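Local atomic coordinates of protein toll (Drosophila melanogaster, PDB entry 4LXR), a protein that acts as the cell-surface receptor for cleaved, activated Spätzle, switching on the Toll pathway in antifungal immunity and in dorsal-ventral patterning of the embryo. Residues L389-R400 / L413-D424. Residues are numbered along the deposited sequence; the frame is centred on the assembly and turned at random.
With NAG (2-acetamido-2-deoxy-beta-D-glucopyranose), chain E.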
ATOM      1  N   LEU A 389      10.896   3.748  22.426  1.00 27.65           N
ATOM      2  CA  LEU A 389      10.577   3.101  21.150  1.00 29.71           C
ATOM      3  C   LEU A 389       9.203   3.557  20.639  1.00 27.34           C
ATOM      4  O   LEU A 389       8.244   3.580  21.392  1.00 25.91           O
ATOM      5  CB  LEU A 389      10.604   1.581  21.308  1.00 29.60           C
ATOM      6  CG  LEU A 389      10.579   0.793  19.998  1.00 24.46           C
ATOM      7  CD1 LEU A 389      11.825   1.114  19.170  1.00 21.47           C
ATOM      8  CD2 LEU A 389      10.463  -0.710  20.282  1.00 24.47           C
ATOM      9  N   VAL A 390       9.123   3.947  19.373  1.00 35.50           N
ATOM     10  CA  VAL A 390       7.881   4.479  18.823  1.00 34.18           C
ATOM     11  C   VAL A 390       7.232   3.466  17.864  1.00 35.75           C
ATOM     12  O   VAL A 390       6.027   3.194  17.952  1.00 25.80           O
ATOM     13  CB  VAL A 390       8.109   5.841  18.132  1.00 34.21           C
ATOM     14  CG1 VAL A 390       6.820   6.354  17.509  1.00 34.00           C
ATOM     15  CG2 VAL A 390       8.659   6.853  19.140  1.00 31.02           C
ATOM     16  N   THR A 391       8.021   2.896  16.957  1.00 24.66           N
ATOM     17  CA  THR A 391       7.490   1.819  16.131  1.00 34.81           C
ATOM     18  C   THR A 391       8.351   0.559  16.168  1.00 37.63           C
ATOM     19  O   THR A 391       9.579   0.624  16.095  1.00 30.87           O
ATOM     20  CB  THR A 391       7.132   2.246  14.674  1.00 28.92           C
ATOM     21  OG1 THR A 391       8.058   1.697  13.753  1.00 36.85           O
ATOM     22  CG2 THR A 391       7.073   3.728  14.528  1.00 20.76           C
ATOM     23  N   LEU A 392       7.666  -0.575  16.331  1.00 34.33           N
ATOM     24  CA  LEU A 392       8.266  -1.899  16.388  1.00 30.37           C
ATOM     25  C   LEU A 392       7.688  -2.734  15.245  1.00 34.06           C
ATOM     26  O   LEU A 392       6.462  -2.927  15.152  1.00 31.12           O
ATOM     27  CB  LEU A 392       7.964  -2.571  17.740  1.00 24.77           C
ATOM     28  CG  LEU A 392       8.483  -3.996  17.943  1.00 24.71           C
ATOM     29  CD1 LEU A 392      10.026  -4.046  17.762  1.00 21.01           C
ATOM     30  CD2 LEU A 392       8.074  -4.572  19.324  1.00 22.57           C
ATOM     31  N   VAL A 393       8.562  -3.213  14.365  1.00 23.38           N
ATOM     32  CA  VAL A 393       8.122  -4.010  13.216  1.00 23.33           C
ATOM     33  C   VAL A 393       8.705  -5.411  13.327  1.00 29.72           C
ATOM     34  O   VAL A 393       9.927  -5.580  13.328  1.00 26.95           O
ATOM     35  CB  VAL A 393       8.518  -3.367  11.862  1.00 29.86           C
ATOM     36  CG1 VAL A 393       7.934  -4.154  10.686  1.00 20.66           C
ATOM     37  CG2 VAL A 393       8.055  -1.930  11.799  1.00 25.23           C
ATOM     38  N   MET A 394       7.825  -6.409  13.464  1.00 26.29           N
ATOM     39  CA  MET A 394       8.250  -7.793  13.609  1.00 27.27           C
ATOM     40  C   MET A 394       7.449  -8.688  12.687  1.00 26.90           C
ATOM     41  O   MET A 394       7.212  -9.874  12.986  1.00 20.90           O
ATOM     42  CB  MET A 394       8.123  -8.266  15.058  1.00 23.15           C
ATOM     43  CG  MET A 394       8.930  -7.416  16.037  1.00 23.47           C
ATOM     44  SD  MET A 394       9.006  -8.152  17.666  1.00 27.30           S
ATOM     45  CE  MET A 394       9.883  -9.675  17.365  1.00 22.13           C
ATOM     46  N   SER A 395       7.044  -8.106  11.562  1.00 23.32           N
ATOM     47  CA  SER A 395       6.289  -8.818  10.533  1.00 24.41           C
ATOM     48  C   SER A 395       7.052  -9.999   9.975  1.00 23.41           C
ATOM     49  O   SER A 395       8.278  -9.948   9.851  1.00 28.10           O
ATOM     50  CB  SER A 395       5.975  -7.864   9.383  1.00 27.47           C
ATOM     51  OG  SER A 395       5.520  -6.638   9.905  1.00 28.04           O
ATOM     52  N   ARG A 396       6.314 -11.045   9.615  1.00 23.89           N
ATOM     53  CA  ARG A 396       6.872 -12.211   8.947  1.00 26.73           C
ATOM     54  C   ARG A 396       8.048 -12.792   9.737  1.00 32.63           C
ATOM     55  O   ARG A 396       9.166 -12.917   9.224  1.00 28.74           O
ATOM     56  CB  ARG A 396       7.263 -11.879   7.496  1.00 28.62           C
ATOM     57  CG  ARG A 396       6.054 -11.572   6.583  1.00 32.56           C
ATOM     58  CD  ARG A 396       6.458 -11.060   5.195  1.00 27.20           C
ATOM     59  NE  ARG A 396       7.317  -9.886   5.314  1.00 30.56           N
ATOM     60  CZ  ARG A 396       6.875  -8.637   5.420  1.00 29.03           C
ATOM     61  NH1 ARG A 396       5.580  -8.367   5.375  1.00 29.28           N
ATOM     62  NH2 ARG A 396       7.736  -7.655   5.567  1.00 24.27           N
ATOM     63  N   ASN A 397       7.779 -13.105  11.002  1.00 27.15           N
ATOM     64  CA  ASN A 397       8.647 -13.954  11.809  1.00 22.77           C
ATOM     65  C   ASN A 397       7.896 -15.265  12.079  1.00 25.46           C
ATOM     66  O   ASN A 397       7.011 -15.617  11.317  1.00 27.61           O
ATOM     67  CB  ASN A 397       9.069 -13.237  13.095  1.00 21.38           C
ATOM     68  CG  ASN A 397      10.273 -12.321  12.887  1.00 26.95           C
ATOM     69  OD1 ASN A 397      11.406 -12.713  13.168  1.00 33.82           O
ATOM     70  ND2 ASN A 397      10.036 -11.101  12.394  1.00 20.83           N
ATOM     71  N   ARG A 398       8.255 -15.991  13.133  1.00 23.41           N
ATOM     72  CA  ARG A 398       7.531 -17.199  13.535  1.00 23.95           C
ATOM     73  C   ARG A 398       7.056 -17.025  14.974  1.00 30.65           C
ATOM     74  O   ARG A 398       7.108 -17.964  15.772  1.00 28.07           O
ATOM     75  CB  ARG A 398       8.424 -18.440  13.464  1.00 24.73           C
ATOM     76  CG  ARG A 398       9.191 -18.639  12.145  1.00 39.70           C
ATOM     77  CD  ARG A 398       8.299 -18.593  10.917  1.00 41.07           C
ATOM     78  NE  ARG A 398       7.240 -19.593  10.974  1.00 58.51           N
ATOM     79  CZ  ARG A 398       5.960 -19.359  10.700  1.00 67.64           C
ATOM     80  NH1 ARG A 398       5.552 -18.144  10.349  1.00 63.47           N
ATOM     81  NH2 ARG A 398       5.080 -20.349  10.787  1.00 76.44           N
ATOM     82  N   LEU A 399       6.607 -15.820  15.311  1.00 23.71           N
ATOM     83  CA  LEU A 399       6.265 -15.501  16.698  1.00 27.71           C
ATOM     84  C   LEU A 399       5.104 -16.341  17.162  1.00 30.93           C
ATOM     85  O   LEU A 399       4.095 -16.434  16.478  1.00 30.00           O
ATOM     86  CB  LEU A 399       5.919 -14.020  16.856  1.00 23.42           C
ATOM     87  CG  LEU A 399       7.079 -13.046  16.678  1.00 23.45           C
ATOM     88  CD1 LEU A 399       6.593 -11.605  16.894  1.00 23.42           C
ATOM     89  CD2 LEU A 399       8.141 -13.421  17.689  1.00 25.61           C
ATOM     90  N   ARG A 400       5.259 -16.962  18.321  1.00 30.72           N
ATOM     91  CA  ARG A 400       4.223 -17.825  18.859  1.00 28.20           C
ATOM     92  C   ARG A 400       3.855 -17.396  20.286  1.00 36.12           C
ATOM     93  O   ARG A 400       2.690 -17.466  20.682  1.00 37.91           O
ATOM     94  CB  ARG A 400       4.661 -19.296  18.783  1.00 34.13           C
ATOM     95  CG  ARG A 400       4.172 -20.178  19.917  1.00 49.43           C
ATOM     96  CD  ARG A 400       3.420 -21.400  19.406  1.00 68.64           C
ATOM     97  NE  ARG A 400       2.814 -22.166  20.497  1.00 74.36           N
ATOM     98  CZ  ARG A 400       1.664 -21.842  21.086  1.00 76.46           C
ATOM     99  NH1 ARG A 400       0.994 -20.762  20.690  1.00 77.89           N
ATOM    100  NH2 ARG A 400       1.185 -22.590  22.073  1.00 68.35           N
ATOM    101  N   LEU A 413       5.604   3.469  22.895  1.00 31.88           N
ATOM    102  CA  LEU A 413       5.232   2.755  21.662  1.00 35.77           C
ATOM    103  C   LEU A 413       3.897   3.212  21.077  1.00 40.97           C
ATOM    104  O   LEU A 413       2.900   3.315  21.787  1.00 37.43           O
ATOM    105  CB  LEU A 413       5.214   1.241  21.883  1.00 24.63           C
ATOM    106  CG  LEU A 413       5.312   0.390  20.603  1.00 27.91           C
ATOM    107  CD1 LEU A 413       6.662   0.542  19.919  1.00 22.72           C
ATOM    108  CD2 LEU A 413       5.055  -1.059  20.903  1.00 23.56           C
ATOM    109  N   ARG A 414       3.891   3.481  19.775  1.00 41.29           N
ATOM    110  CA  ARG A 414       2.709   3.990  19.091  1.00 35.78           C
ATOM    111  C   ARG A 414       2.253   3.086  17.926  1.00 36.22           C
ATOM    112  O   ARG A 414       1.072   3.041  17.587  1.00 33.05           O
ATOM    113  CB  ARG A 414       2.979   5.419  18.583  1.00 34.30           C
ATOM    114  CG  ARG A 414       3.255   6.447  19.708  1.00 32.65           C
ATOM    115  CD  ARG A 414       2.035   6.655  20.617  1.00 34.45           C
ATOM    116  NE  ARG A 414       2.338   7.488  21.781  1.00 37.51           N
ATOM    117  CZ  ARG A 414       2.600   7.022  23.000  1.00 40.13           C
ATOM    118  NH1 ARG A 414       2.605   5.716  23.247  1.00 38.36           N
ATOM    119  NH2 ARG A 414       2.865   7.867  23.981  1.00 36.96           N
ATOM    120  N   HIS A 415       3.192   2.376  17.313  1.00 25.72           N
ATOM    121  CA  HIS A 415       2.908   1.569  16.134  1.00 26.13           C
ATOM    122  C   HIS A 415       3.554   0.190  16.258  1.00 29.46           C
ATOM    123  O   HIS A 415       4.784   0.053  16.218  1.00 28.14           O
ATOM    124  CB  HIS A 415       3.413   2.274  14.871  1.00 30.41           C
ATOM    125  CG  HIS A 415       2.919   3.683  14.735  1.00 44.43           C
ATOM    126  ND1 HIS A 415       1.607   3.986  14.434  1.00 44.44           N
ATOM    127  CD2 HIS A 415       3.558   4.869  14.873  1.00 36.74           C
ATOM    128  CE1 HIS A 415       1.463   5.298  14.380  1.00 43.19           C
ATOM    129  NE2 HIS A 415       2.633   5.857  14.642  1.00 39.27           N
ATOM    130  N   LEU A 416       2.712  -0.825  16.402  1.00 25.13           N
ATOM    131  CA  LEU A 416       3.155  -2.183  16.655  1.00 23.04           C
ATOM    132  C   LEU A 416       2.695  -3.110  15.525  1.00 27.36           C
ATOM    133  O   LEU A 416       1.505  -3.356  15.357  1.00 27.38           O
ATOM    134  CB  LEU A 416       2.627  -2.657  18.012  1.00 22.41           C
ATOM    135  CG  LEU A 416       2.974  -4.095  18.405  1.00 27.87           C
ATOM    136  CD1 LEU A 416       4.491  -4.361  18.285  1.00 21.95           C
ATOM    137  CD2 LEU A 416       2.482  -4.385  19.811  1.00 25.17           C
ATOM    138  N   HIS A 417       3.646  -3.602  14.739  1.00 23.28           N
ATOM    139  CA  HIS A 417       3.349  -4.506  13.627  1.00 22.83           C
ATOM    140  C   HIS A 417       3.818  -5.924  13.909  1.00 30.54           C
ATOM    141  O   HIS A 417       5.025  -6.202  13.941  1.00 25.05           O
ATOM    142  CB  HIS A 417       4.004  -4.006  12.344  1.00 28.78           C
ATOM    143  CG  HIS A 417       3.598  -2.615  11.972  1.00 31.01           C
ATOM    144  ND1 HIS A 417       2.556  -2.349  11.110  1.00 35.07           N
ATOM    145  CD2 HIS A 417       4.084  -1.412  12.360  1.00 30.50           C
ATOM    146  CE1 HIS A 417       2.426  -1.042  10.973  1.00 35.08           C
ATOM    147  NE2 HIS A 417       3.338  -0.451  11.724  1.00 34.94           N
ATOM    148  N   LEU A 418       2.850  -6.813  14.093  1.00 25.11           N
ATOM    149  CA  LEU A 418       3.119  -8.210  14.358  1.00 22.00           C
ATOM    150  C   LEU A 418       2.462  -9.081  13.304  1.00 27.15           C
ATOM    151  O   LEU A 418       2.193 -10.257  13.549  1.00 27.89           O
ATOM    152  CB  LEU A 418       2.630  -8.608  15.760  1.00 21.86           C
ATOM    153  CG  LEU A 418       3.355  -7.908  16.916  1.00 29.79           C
ATOM    154  CD1 LEU A 418       2.767  -8.318  18.250  1.00 29.69           C
ATOM    155  CD2 LEU A 418       4.875  -8.174  16.880  1.00 26.27           C
ATOM    156  N   ASP A 419       2.221  -8.513  12.124  1.00 20.84           N
ATOM    157  CA  ASP A 419       1.519  -9.245  11.067  1.00 30.61           C
ATOM    158  C   ASP A 419       2.315 -10.443  10.508  1.00 29.18           C
ATOM    159  O   ASP A 419       3.529 -10.380  10.415  1.00 31.20           O
ATOM    160  CB  ASP A 419       1.127  -8.294   9.930  1.00 24.85           C
ATOM    161  CG  ASP A 419       2.259  -7.334   9.553  1.00 28.27           C
ATOM    162  OD1 ASP A 419       2.898  -6.780  10.462  1.00 28.59           O
ATOM    163  OD2 ASP A 419       2.520  -7.134   8.348  1.00 37.29           O
ATOM    164  N   HIS A 420       1.607 -11.511  10.126  1.00 30.31           N
ATOM    165  CA  HIS A 420       2.201 -12.696   9.493  1.00 30.48           C
ATOM    166  C   HIS A 420       3.101 -13.460  10.470  1.00 29.82           C
ATOM    167  O   HIS A 420       4.281 -13.679  10.226  1.00 32.24           O
ATOM    168  CB  HIS A 420       2.971 -12.331   8.205  1.00 25.72           C
ATOM    169  CG  HIS A 420       2.231 -11.394   7.297  1.00 30.86           C
ATOM    170  ND1 HIS A 420       1.046 -11.734   6.680  1.00 30.12           N
ATOM    171  CD2 HIS A 420       2.509 -10.129   6.906  1.00 29.87           C
ATOM    172  CE1 HIS A 420       0.623 -10.719   5.949  1.00 27.11           C
ATOM    173  NE2 HIS A 420       1.498  -9.735   6.062  1.00 34.00           N
ATOM    174  N   ASN A 421       2.526 -13.839  11.594  1.00 26.62           N
ATOM    175  CA  ASN A 421       3.232 -14.622  12.588  1.00 28.71           C
ATOM    176  C   ASN A 421       2.345 -15.793  13.002  1.00 32.51           C
ATOM    177  O   ASN A 421       1.378 -16.105  12.302  1.00 29.09           O
ATOM    178  CB  ASN A 421       3.632 -13.730  13.771  1.00 24.01           C
ATOM    179  CG  ASN A 421       4.928 -12.983  13.510  1.00 31.47           C
ATOM    180  OD1 ASN A 421       5.990 -13.600  13.463  1.00 29.10           O
ATOM    181  ND2 ASN A 421       4.852 -11.658  13.324  1.00 25.36           N
ATOM    182  N   ASP A 422       2.663 -16.447  14.117  1.00 33.72           N
ATOM    183  CA  ASP A 422       1.862 -17.583  14.584  1.00 41.41           C
ATOM    184  C   ASP A 422       1.261 -17.277  15.942  1.00 25.71           C
ATOM    185  O   ASP A 422       1.213 -18.138  16.819  1.00 29.63           O
ATOM    186  CB  ASP A 422       2.713 -18.847  14.687  1.00 53.98           C
ATOM    187  CG  ASP A 422       2.976 -19.484  13.343  1.00 70.07           C
ATOM    188  OD1 ASP A 422       1.999 -19.793  12.632  1.00 79.91           O
ATOM    189  OD2 ASP A 422       4.161 -19.672  12.998  1.00 70.90           O
ATOM    190  N   ILE A 423       0.819 -16.040  16.122  1.00 25.22           N
ATOM    191  CA  ILE A 423       0.336 -15.584  17.414  1.00 28.00           C
ATOM    192  C   ILE A 423      -1.111 -15.972  17.676  1.00 33.18           C
ATOM    193  O   ILE A 423      -2.013 -15.568  16.938  1.00 32.24           O
ATOM    194  CB  ILE A 423       0.471 -14.063  17.537  1.00 34.48           C
ATOM    195  CG1 ILE A 423       1.931 -13.654  17.313  1.00 30.70           C
ATOM    196  CG2 ILE A 423      -0.034 -13.599  18.883  1.00 31.71           C
ATOM    197  CD1 ILE A 423       2.109 -12.194  16.969  1.00 26.35           C
ATOM    198  N   ASP A 424      -1.339 -16.752  18.729  1.00 33.98           N
ATOM    199  CA  ASP A 424      -2.714 -17.090  19.104  1.00 36.10           C
ATOM    200  C   ASP A 424      -3.128 -16.533  20.477  1.00 46.99           C
ATOM    201  O   ASP A 424      -4.284 -16.667  20.895  1.00 63.16           O
ATOM    202  CB  ASP A 424      -2.955 -18.611  19.009  1.00 33.97           C
ATOM    203  CG  ASP A 424      -2.161 -19.409  20.033  1.00 41.11           C
ATOM    204  OD1 ASP A 424      -1.327 -18.823  20.761  1.00 44.52           O
ATOM    205  OD2 ASP A 424      -2.365 -20.642  20.098  1.00 51.03           O
TER
HETATM  206  C1  NAG E   1       0.115 -15.418   6.284  1.00 39.48           C
HETATM  207  C2  NAG E   1       0.202 -15.116   4.776  1.00 43.61           C
HETATM  208  C3  NAG E   1       0.957 -16.229   4.049  1.00 46.04           C
HETATM  209  C4  NAG E   1       2.302 -16.501   4.714  1.00 53.97           C
HETATM  210  C5  NAG E   1       2.075 -16.796   6.192  1.00 55.72           C
HETATM  211  C6  NAG E   1       3.351 -17.062   6.959  1.00 57.04           C
HETATM  212  C7  NAG E   1      -1.648 -13.747   3.901  1.00 54.00           C
HETATM  213  C8  NAG E   1      -3.022 -13.766   3.303  1.00 51.57           C
HETATM  214  N2  NAG E   1      -1.121 -14.942   4.195  1.00 53.50           N
HETATM  215  O3  NAG E   1       1.123 -15.845   2.689  1.00 39.84           O
HETATM  216  O4  NAG E   1       2.922 -17.638   4.123  1.00 59.39           O
HETATM  217  O5  NAG E   1       1.440 -15.667   6.807  1.00 50.88           O
HETATM  218  O6  NAG E   1       4.210 -15.930   6.943  1.00 62.52           O
HETATM  219  O7  NAG E   1      -1.044 -12.699   4.109  1.00 54.90           O
HETATM  220  O   HOH W   1       4.043  -5.912   6.511  1.00 36.61           O
HETATM  221  O   HOH W   2       5.956 -15.445   8.746  1.00 42.39           O
HETATM  222  O   HOH W   3       0.562 -16.004  21.560  1.00 38.13           O
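Thr-391, Leu-392 and Val-393 lie beside His-415, Leu-416 and His-417 as neighbouring parallel strands, only 4° apart, where repeats 11 and 12 of the leucine-rich repeat solenoid, in the Toll ectodomain, stack in register. Both backbone polar atoms of Leu-392 bond to strand 415-417: its N donates to His-415 O, and its O receives His-417 N at 2.9 Å with an almost straight N-H (176°). On the face opposite Thr-391 and Val-393, leucines line the solenoid core. Leu-392 and Leu-416 lie side by side and point the same way, CD2 meeting CD1 at 3.7 Å. On the face bearing Thr-391 and Val-393, the edge of the His-415 ring meets Thr-391 CG2, while its ND1 bonds Thr-450 of the next repeat.

After the strands comes the asparagine ladder of the repeats. Asn-421 swings its amide back beside its own backbone N (chi1 -84°), and ND2, both partners in the amide plane, donates to Met-394 O across the contact and to Leu-418 O at home. Asn-397 repeats this toward the preceding repeat, its ND2 donating to Leu-370 O and its OD1 accepting from Leu-375 N. Ser-395 OG reaches Asp-419 OD1 at 2.7 Å from above the carboxylate plane, and a water links Asp-419 OD2 to Arg-396 NH1, whose NE pairs with Asp-372. The aliphatic CG of Arg-396 packs on His-420 CB at 3.6 Å. Beyond, near an N-linked sugar, Arg-398 folds back at chi2 and chi3, and Asp-422 OD2 lies over its guanidinium face, doubtfully close. Arg-400 instead offers its guanidinium edge, NH1 meeting Asp-424 OD1 at 3.0 Å in a salt bridge whose hydrogen bond is weak.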